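Local coordinates for periplasmic binding protein (Veillonella parvula, PDB 4MO9), which probably serves as a TroA-like periplasmic solute-binding protein, perhaps delivering chelated iron to a membrane importer, at residues A[121-126]-A[146-151]; A[57-62]-A[166-171]. All coordinates share one frame; numbering follows the deposited sequence.

In the fold
From the N terminus, the chain runs through helix 52-59 into the first half of interaction 2 (57-62) and then builds most of a four-stranded parallel sheet. Interaction 1 follows: strand 118-122 leads into helix 123-132, and strand 143-147 returns beside strand 118-122, closing a short loop between 121-126 and 146-151. Helix 154-168 then carries the chain to 166-171, where interaction 2 closes a much longer loop containing all of interaction 1. The contacts do not touch: their centres lie 19 Å apart and their nearest atoms about 7 Å. Interaction 1 joins the sheet's edge strand to its neighbour near the trimethylamine oxide pocket; interaction 2 ties two helix ends beside the start of helix 171-194.

Interaction 1 of 2, residues A[121-126]-A[146-151]; sequences IPVDLK and YIDYHA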
ATOM      1  N   ILE A 121       0.633 -11.616 -10.474  1.00 26.57           N
ATOM      2  CA  ILE A 121       1.982 -11.400  -9.950  1.00 29.89           C
ATOM      3  C   ILE A 121       2.388  -9.944 -10.085  1.00 29.39           C
ATOM      4  O   ILE A 121       2.398  -9.404 -11.189  1.00 29.07           O
ATOM      5  CB  ILE A 121       3.010 -12.269 -10.701  1.00 30.23           C
ATOM      6  CG1 ILE A 121       2.709 -13.754 -10.484  1.00 29.98           C
ATOM      7  CG2 ILE A 121       4.443 -11.934 -10.233  1.00 24.56           C
ATOM      8  CD1 ILE A 121       3.068 -14.261  -9.062  1.00 27.38           C
ATOM      9  N   PRO A 122       2.730  -9.289  -8.964  1.00 29.61           N
ATOM     10  CA  PRO A 122       3.241  -7.921  -9.097  1.00 26.96           C
ATOM     11  C   PRO A 122       4.536  -7.880  -9.914  1.00 26.84           C
ATOM     12  O   PRO A 122       5.352  -8.816  -9.851  1.00 29.05           O
ATOM     13  CB  PRO A 122       3.519  -7.509  -7.637  1.00 25.80           C
ATOM     14  CG  PRO A 122       2.526  -8.332  -6.835  1.00 25.54           C
ATOM     15  CD  PRO A 122       2.523  -9.677  -7.555  1.00 26.73           C
ATOM     16  N   VAL A 123       4.710  -6.822 -10.701  1.00 26.50           N
ATOM     17  CA  VAL A 123       5.946  -6.637 -11.467  1.00 26.71           C
ATOM     18  C   VAL A 123       7.199  -6.714 -10.590  1.00 26.50           C
ATOM     19  O   VAL A 123       8.225  -7.261 -11.003  1.00 25.71           O
ATOM     20  CB  VAL A 123       5.900  -5.309 -12.266  1.00 27.87           C
ATOM     21  CG1 VAL A 123       7.288  -4.897 -12.745  1.00 30.97           C
ATOM     22  CG2 VAL A 123       4.929  -5.441 -13.452  1.00 28.58           C
ATOM     23  N   ASP A 124       7.126  -6.172  -9.375  1.00 31.22           N
ATOM     24  CA  ASP A 124       8.276  -6.231  -8.463  1.00 31.02           C
ATOM     25  C   ASP A 124       8.634  -7.675  -8.083  1.00 30.88           C
ATOM     26  O   ASP A 124       9.729  -7.943  -7.580  1.00 32.15           O
ATOM     27  CB  ASP A 124       8.009  -5.392  -7.205  1.00 30.40           C
ATOM     28  CG  ASP A 124       8.273  -3.903  -7.425  1.00 37.65           C
ATOM     29  OD1 ASP A 124       8.409  -3.485  -8.603  1.00 35.99           O
ATOM     30  OD2 ASP A 124       8.347  -3.150  -6.420  1.00 40.42           O
ATOM     31  N   LEU A 125       7.707  -8.596  -8.333  1.00 26.98           N
ATOM     32  CA  LEU A 125       7.893 -10.013  -8.025  1.00 30.44           C
ATOM     33  C   LEU A 125       8.111 -10.846  -9.310  1.00 32.74           C
ATOM     34  O   LEU A 125       8.430 -12.041  -9.250  1.00 32.25           O
ATOM     35  CB  LEU A 125       6.667 -10.527  -7.241  1.00 30.01           C
ATOM     36  CG  LEU A 125       6.667 -11.957  -6.677  1.00 32.18           C
ATOM     37  CD1 LEU A 125       7.848 -12.192  -5.751  1.00 33.00           C
ATOM     38  CD2 LEU A 125       5.357 -12.226  -5.938  1.00 32.40           C
ATOM     39  N   LYS A 126       7.967 -10.198 -10.470  1.00 31.45           N
ATOM     40  CA  LYS A 126       8.042 -10.876 -11.777  1.00 29.71           C
ATOM     41  C   LYS A 126       9.354 -11.630 -12.053  1.00 32.61           C
ATOM     42  O   LYS A 126       9.330 -12.796 -12.483  1.00 31.82           O
ATOM     43  CB  LYS A 126       7.759  -9.870 -12.909  1.00 31.92           C
ATOM     44  CG  LYS A 126       7.953 -10.409 -14.359  1.00 30.65           C
ATOM     45  CD  LYS A 126       7.316  -9.439 -15.362  1.00 29.20           C
ATOM     46  CE  LYS A 126       7.590  -9.816 -16.820  1.00 32.35           C
ATOM     47  NZ  LYS A 126       9.018  -9.689 -17.197  1.00 35.06           N
ATOM     48  N   TYR A 146       0.305 -10.117 -14.992  1.00 25.58           N
ATOM     49  CA  TYR A 146       1.141  -9.169 -14.217  1.00 24.06           C
ATOM     50  C   TYR A 146       0.379  -7.897 -13.879  1.00 23.45           C
ATOM     51  O   TYR A 146      -0.365  -7.380 -14.711  1.00 25.36           O
ATOM     52  CB  TYR A 146       2.429  -8.829 -14.976  1.00 25.61           C
ATOM     53  CG  TYR A 146       3.346 -10.026 -15.108  1.00 29.02           C
ATOM     54  CD1 TYR A 146       3.804 -10.695 -13.974  1.00 28.42           C
ATOM     55  CD2 TYR A 146       3.749 -10.489 -16.352  1.00 27.95           C
ATOM     56  CE1 TYR A 146       4.633 -11.796 -14.083  1.00 30.02           C
ATOM     57  CE2 TYR A 146       4.578 -11.594 -16.470  1.00 30.74           C
ATOM     58  CZ  TYR A 146       5.015 -12.236 -15.327  1.00 31.54           C
ATOM     59  OH  TYR A 146       5.838 -13.335 -15.432  1.00 34.95           O
ATOM     60  N   ILE A 147       0.568  -7.391 -12.659  1.00 25.14           N
ATOM     61  CA  ILE A 147      -0.068  -6.156 -12.219  1.00 23.72           C
ATOM     62  C   ILE A 147       1.024  -5.293 -11.571  1.00 26.53           C
ATOM     63  O   ILE A 147       2.121  -5.786 -11.284  1.00 25.54           O
ATOM     64  CB  ILE A 147      -1.189  -6.436 -11.196  1.00 25.00           C
ATOM     65  CG1 ILE A 147      -0.604  -7.069  -9.927  1.00 27.27           C
ATOM     66  CG2 ILE A 147      -2.275  -7.349 -11.801  1.00 24.95           C
ATOM     67  CD1 ILE A 147      -1.604  -7.177  -8.772  1.00 27.05           C
ATOM     68  N   ASP A 148       0.753  -4.012 -11.336  1.00 24.60           N
ATOM     69  CA  ASP A 148       1.822  -3.160 -10.827  1.00 26.76           C
ATOM     70  C   ASP A 148       1.270  -1.921 -10.140  1.00 28.86           C
ATOM     71  O   ASP A 148       1.110  -0.858 -10.761  1.00 30.99           O
ATOM     72  CB  ASP A 148       2.811  -2.765 -11.941  1.00 24.26           C
ATOM     73  CG  ASP A 148       4.063  -2.066 -11.402  1.00 28.53           C
ATOM     74  OD1 ASP A 148       4.278  -2.033 -10.164  1.00 31.29           O
ATOM     75  OD2 ASP A 148       4.860  -1.549 -12.216  1.00 28.80           O
ATOM     76  N   TYR A 149       0.993  -2.058  -8.852  1.00 26.27           N
ATOM     77  CA  TYR A 149       0.636  -0.913  -8.036  1.00 27.61           C
ATOM     78  C   TYR A 149       1.883  -0.222  -7.482  1.00 28.23           C
ATOM     79  O   TYR A 149       1.799   0.918  -6.998  1.00 26.46           O
ATOM     80  CB  TYR A 149      -0.273  -1.367  -6.891  1.00 25.98           C
ATOM     81  CG  TYR A 149      -1.644  -1.842  -7.328  1.00 25.80           C
ATOM     82  CD1 TYR A 149      -2.435  -1.072  -8.171  1.00 24.23           C
ATOM     83  CD2 TYR A 149      -2.141  -3.070  -6.901  1.00 28.05           C
ATOM     84  CE1 TYR A 149      -3.700  -1.501  -8.566  1.00 24.77           C
ATOM     85  CE2 TYR A 149      -3.394  -3.524  -7.302  1.00 26.40           C
ATOM     86  CZ  TYR A 149      -4.172  -2.728  -8.128  1.00 28.17           C
ATOM     87  OH  TYR A 149      -5.417  -3.165  -8.511  1.00 26.02           O
ATOM     88  N   HIS A 150       3.040  -0.887  -7.557  1.00 25.75           N
ATOM     89  CA  HIS A 150       4.255  -0.344  -6.932  1.00 23.67           C
ATOM     90  C   HIS A 150       4.822   0.816  -7.732  1.00 26.98           C
ATOM     91  O   HIS A 150       5.530   1.668  -7.184  1.00 26.07           O
ATOM     92  CB  HIS A 150       5.333  -1.424  -6.751  1.00 23.70           C
ATOM     93  CG  HIS A 150       4.976  -2.472  -5.743  1.00 28.29           C
ATOM     94  ND1 HIS A 150       4.088  -3.495  -6.007  1.00 31.23           N
ATOM     95  CD2 HIS A 150       5.392  -2.654  -4.466  1.00 30.01           C
ATOM     96  CE1 HIS A 150       3.967  -4.258  -4.932  1.00 30.12           C
ATOM     97  NE2 HIS A 150       4.755  -3.772  -3.984  1.00 30.41           N
ATOM     98  N   ALA A 151       4.513   0.863  -9.027  1.00 25.02           N
ATOM     99  CA  ALA A 151       5.027   1.951  -9.870  1.00 25.75           C
ATOM    100  C   ALA A 151       4.481   3.303  -9.411  1.00 25.71           C
ATOM    101  O   ALA A 151       5.119   4.342  -9.599  1.00 27.80           O
ATOM    102  CB  ALA A 151       4.649   1.713 -11.332  1.00 28.13           C
TER
HETATM  103  O   HOH W   1       4.920  -4.278  -8.840  1.00 28.80           O
HETATM  104  O   HOH W   2       7.096  -1.412 -10.003  1.00 46.52           O
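Ile121 and Pro122 pair with Tyr146 and Ile147 at the ends of two adjacent parallel strands, 118-122 and 143-147, joined by a helical beta-alpha-beta crossover, with 143-147 at the sheet's edge. Two backbone hydrogen bonds define the pairing. Ile147 N donates to Ile121 O (3.1 Å), lying above the carbonyl plane, whereas Val123 N meets Ile147 O at 2.8 Å with a C=O...N angle of 177°, almost in line with the carbonyl.

Aromatic and apolar contacts centre on Tyr146. The Lys126 chain crosses its ring at about a right angle, with CD 3.6 Å from the centroid and 9° off the normal, a CH-pi contact over one face. Lys126 CG, anti to the backbone N (chi1 174°), is placed over the CE1-CZ side of the ring. Ile121 runs alongside, its CB 3.7 Å from Tyr146 CD1, and the phenol OH hydrogen-bonds Glu130 OE2. An alanine in place of Tyr146 would probably leave the aliphatic part of Lys126 without its aromatic face and Glu130 OE2 without this hydroxyl partner. Beyond the CB end of Tyr146, Val123 CG2 packs 3.7 Å from Asp148 CB.

Where the strands give way to helix and loop, the Asp124 carboxylate lies obliquely against His150, OD2 3.5 Å from His150 CG, while the Trp45 ring of the trimethylamine oxide pocket also meets His150. The polar contacts here gather on Asp148 OD1, which receives weak bonds from His150 N and Ala151 N. Water 1 joins the segments, accepting from Asp124 N (3.0 Å) and donating to Asp148 OD1 (2.7 Å).

Interaction 2 of 2, residues A[57-62]-A[166-171]; sequences ALMGKD and KALGKE
Leu58 and Met59, in the last turn of helix 52-59, meet Leu168 and Lys170 where helix 154-168 turns into helix 171-194, the long helix that, as in other TroA-like binding proteins, links the two lobes. The contact buries 256 Å² over both sides and has no hydrogen bond across it; it rests mainly on the packing of side chains.

In the first shell, Leu168 CD1 is the shared apolar point. It lies 4.1 Å from Leu58 CD1 and 4.2 Å from Met59 CG, and both partners cross Leu168 obliquely. The other branch of Leu58 serves Lys170: its CD2 is 4.1 Å from Lys170 CB, the two side chains sliding past each other in opposite directions. Met59 is a selenomethionine, and Met59 SE sits 3.9 Å from Lys170 CG with the chains at about a right angle. Its chi2 of -59° folds SE back from an extended course. Lys170 is bent as well; chi3 of -92° places CE 3.7 Å from Leu58 O. Its NZ stays 5.4 Å from Asp62 OD2, too far for a salt bridge, although the opposite charges may attract weakly.

The turns that carry these side chains have defined geometry. Gly169, with positive phi (69°), leaves the helical path in a Schellman motif, and Lys170 comes next as N-cap of helix 171-194. Gly60, also with positive phi, follows helix 52-59, after which Asp62 N bonds back to Met59 O (3.0 Å).

Farther out, Leu58 also packs on Arg173, Ala174 and Ile177 of helix 171-194, while Met59 touches Val66. Asp62 OD1 forms a salt bridge with Lys65 NZ, and Arg173 NE hydrogen-bonds Ala57 O.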
ATOM      1  N   ALA A  57     -12.516  -6.002  -3.467  1.00 29.08           N
ATOM      2  CA  ALA A  57     -13.302  -4.845  -3.891  1.00 30.38           C
ATOM      3  C   ALA A  57     -14.219  -5.179  -5.066  1.00 28.65           C
ATOM      4  O   ALA A  57     -15.295  -4.588  -5.215  1.00 30.87           O
ATOM      5  CB  ALA A  57     -12.376  -3.691  -4.246  1.00 29.33           C
ATOM      6  N   LEU A  58     -13.798  -6.130  -5.894  1.00 29.47           N
ATOM      7  CA  LEU A  58     -14.580  -6.557  -7.056  1.00 29.82           C
ATOM      8  C   LEU A  58     -15.656  -7.577  -6.683  1.00 34.44           C
ATOM      9  O   LEU A  58     -16.788  -7.520  -7.184  1.00 33.82           O
ATOM     10  CB  LEU A  58     -13.645  -7.146  -8.122  1.00 28.61           C
ATOM     11  CG  LEU A  58     -12.740  -6.117  -8.801  1.00 31.33           C
ATOM     12  CD1 LEU A  58     -11.537  -6.779  -9.475  1.00 32.06           C
ATOM     13  CD2 LEU A  58     -13.530  -5.305  -9.810  1.00 31.29           C
HETATM   14  N   MSE A  59     -15.308  -8.514  -5.800  1.00 33.74           N
HETATM   15  CA  MSE A  59     -16.204  -9.632  -5.511  1.00 32.27           C
HETATM   16  C   MSE A  59     -17.086  -9.408  -4.281  1.00 36.00           C
HETATM   17  O   MSE A  59     -18.121 -10.068  -4.126  1.00 35.18           O
HETATM   18  CB  MSE A  59     -15.403 -10.924  -5.315  1.00 34.78           C
HETATM   19  CG  MSE A  59     -14.518 -11.338  -6.484  1.00 35.38           C
HETATM   20 SE   MSE A  59     -15.530 -11.618  -8.128  0.71 40.64          SE
HETATM   21  CE  MSE A  59     -16.891 -12.870  -7.464  1.00 32.36           C
ATOM     22  N   GLY A  60     -16.676  -8.501  -3.397  1.00 36.79           N
ATOM     23  CA  GLY A  60     -17.435  -8.282  -2.175  1.00 36.27           C
ATOM     24  C   GLY A  60     -17.577  -9.567  -1.371  1.00 36.23           C
ATOM     25  O   GLY A  60     -16.586 -10.254  -1.111  1.00 33.00           O
ATOM     26  N   LYS A  61     -18.811  -9.898  -0.995  1.00 41.57           N
ATOM     27  CA  LYS A  61     -19.063 -11.062  -0.150  1.00 43.94           C
ATOM     28  C   LYS A  61     -18.716 -12.376  -0.841  1.00 43.92           C
ATOM     29  O   LYS A  61     -18.529 -13.395  -0.173  1.00 43.09           O
ATOM     30  CB  LYS A  61     -20.520 -11.091   0.296  1.00 49.92           C
ATOM     31  CG  LYS A  61     -20.886 -10.053   1.340  1.00 54.82           C
ATOM     32  CD  LYS A  61     -22.388 -10.090   1.602  1.00 60.99           C
ATOM     33  CE  LYS A  61     -22.750  -9.456   2.939  1.00 65.01           C
ATOM     34  NZ  LYS A  61     -24.220  -9.496   3.194  1.00 67.63           N
ATOM     35  N   ASP A  62     -18.636 -12.345  -2.172  1.00 42.79           N
ATOM     36  CA  ASP A  62     -18.322 -13.541  -2.961  1.00 43.09           C
ATOM     37  C   ASP A  62     -16.822 -13.785  -3.095  1.00 39.48           C
ATOM     38  O   ASP A  62     -16.405 -14.700  -3.807  1.00 39.07           O
ATOM     39  CB  ASP A  62     -18.938 -13.442  -4.362  1.00 42.99           C
ATOM     40  CG  ASP A  62     -20.453 -13.449  -4.336  1.00 49.00           C
ATOM     41  OD1 ASP A  62     -21.036 -14.160  -3.486  1.00 47.83           O
ATOM     42  OD2 ASP A  62     -21.060 -12.738  -5.168  1.00 53.70           O
ATOM     43  N   LYS A 166     -11.330  -7.788 -15.494  1.00 30.34           N
ATOM     44  CA  LYS A 166     -11.716  -8.523 -16.693  1.00 33.08           C
ATOM     45  C   LYS A 166     -11.494 -10.024 -16.483  1.00 33.53           C
ATOM     46  O   LYS A 166     -12.295 -10.851 -16.937  1.00 32.82           O
ATOM     47  CB  LYS A 166     -10.956  -8.013 -17.924  1.00 32.98           C
ATOM     48  CG  LYS A 166     -11.487  -8.585 -19.242  1.00 41.78           C
ATOM     49  CD  LYS A 166     -10.932  -7.830 -20.441  1.00 45.36           C
ATOM     50  CE  LYS A 166     -11.651  -8.246 -21.721  1.00 51.10           C
ATOM     51  NZ  LYS A 166     -11.041  -7.577 -22.898  1.00 52.43           N
ATOM     52  N   ALA A 167     -10.419 -10.369 -15.777  1.00 31.67           N
ATOM     53  CA  ALA A 167     -10.130 -11.766 -15.456  1.00 31.97           C
ATOM     54  C   ALA A 167     -11.259 -12.400 -14.635  1.00 34.39           C
ATOM     55  O   ALA A 167     -11.586 -13.587 -14.803  1.00 35.54           O
ATOM     56  CB  ALA A 167      -8.807 -11.866 -14.717  1.00 26.79           C
ATOM     57  N   LEU A 168     -11.855 -11.595 -13.760  1.00 33.17           N
ATOM     58  CA  LEU A 168     -12.909 -12.060 -12.862  1.00 32.82           C
ATOM     59  C   LEU A 168     -14.316 -11.927 -13.437  1.00 34.24           C
ATOM     60  O   LEU A 168     -15.288 -12.335 -12.794  1.00 37.55           O
ATOM     61  CB  LEU A 168     -12.815 -11.315 -11.520  1.00 32.79           C
ATOM     62  CG  LEU A 168     -11.668 -11.770 -10.627  1.00 34.34           C
ATOM     63  CD1 LEU A 168     -11.528 -10.878  -9.389  1.00 33.83           C
ATOM     64  CD2 LEU A 168     -11.924 -13.203 -10.227  1.00 37.94           C
ATOM     65  N   GLY A 169     -14.444 -11.389 -14.650  1.00 32.65           N
ATOM     66  CA  GLY A 169     -15.761 -11.108 -15.198  1.00 33.97           C
ATOM     67  C   GLY A 169     -16.486  -9.967 -14.494  1.00 36.42           C
ATOM     68  O   GLY A 169     -17.719  -9.959 -14.429  1.00 35.88           O
ATOM     69  N   LYS A 170     -15.725  -9.008 -13.961  1.00 36.56           N
ATOM     70  CA  LYS A 170     -16.303  -7.858 -13.273  1.00 34.37           C
ATOM     71  C   LYS A 170     -15.830  -6.541 -13.897  1.00 35.06           C
ATOM     72  O   LYS A 170     -15.387  -5.634 -13.185  1.00 33.72           O
ATOM     73  CB  LYS A 170     -15.944  -7.889 -11.787  1.00 34.33           C
ATOM     74  CG  LYS A 170     -16.232  -9.205 -11.098  1.00 35.43           C
ATOM     75  CD  LYS A 170     -17.692  -9.575 -11.199  1.00 40.90           C
ATOM     76  CE  LYS A 170     -18.484  -9.075 -10.026  1.00 48.94           C
ATOM     77  NZ  LYS A 170     -19.479 -10.109  -9.616  1.00 53.91           N
ATOM     78  N   GLU A 171     -15.942  -6.433 -15.223  1.00 35.76           N
ATOM     79  CA  GLU A 171     -15.447  -5.246 -15.931  1.00 35.12           C
ATOM     80  C   GLU A 171     -16.104  -3.945 -15.497  1.00 34.03           C
ATOM     81  O   GLU A 171     -15.426  -2.922 -15.389  1.00 32.44           O
ATOM     82  CB  GLU A 171     -15.616  -5.396 -17.448  1.00 35.02           C
ATOM     83  CG  GLU A 171     -14.636  -6.347 -18.091  1.00 40.14           C
ATOM     84  CD  GLU A 171     -14.897  -6.512 -19.576  1.00 47.32           C
ATOM     85  OE1 GLU A 171     -15.361  -7.603 -19.986  1.00 50.17           O
ATOM     86  OE2 GLU A 171     -14.632  -5.546 -20.327  1.00 49.89           O
TER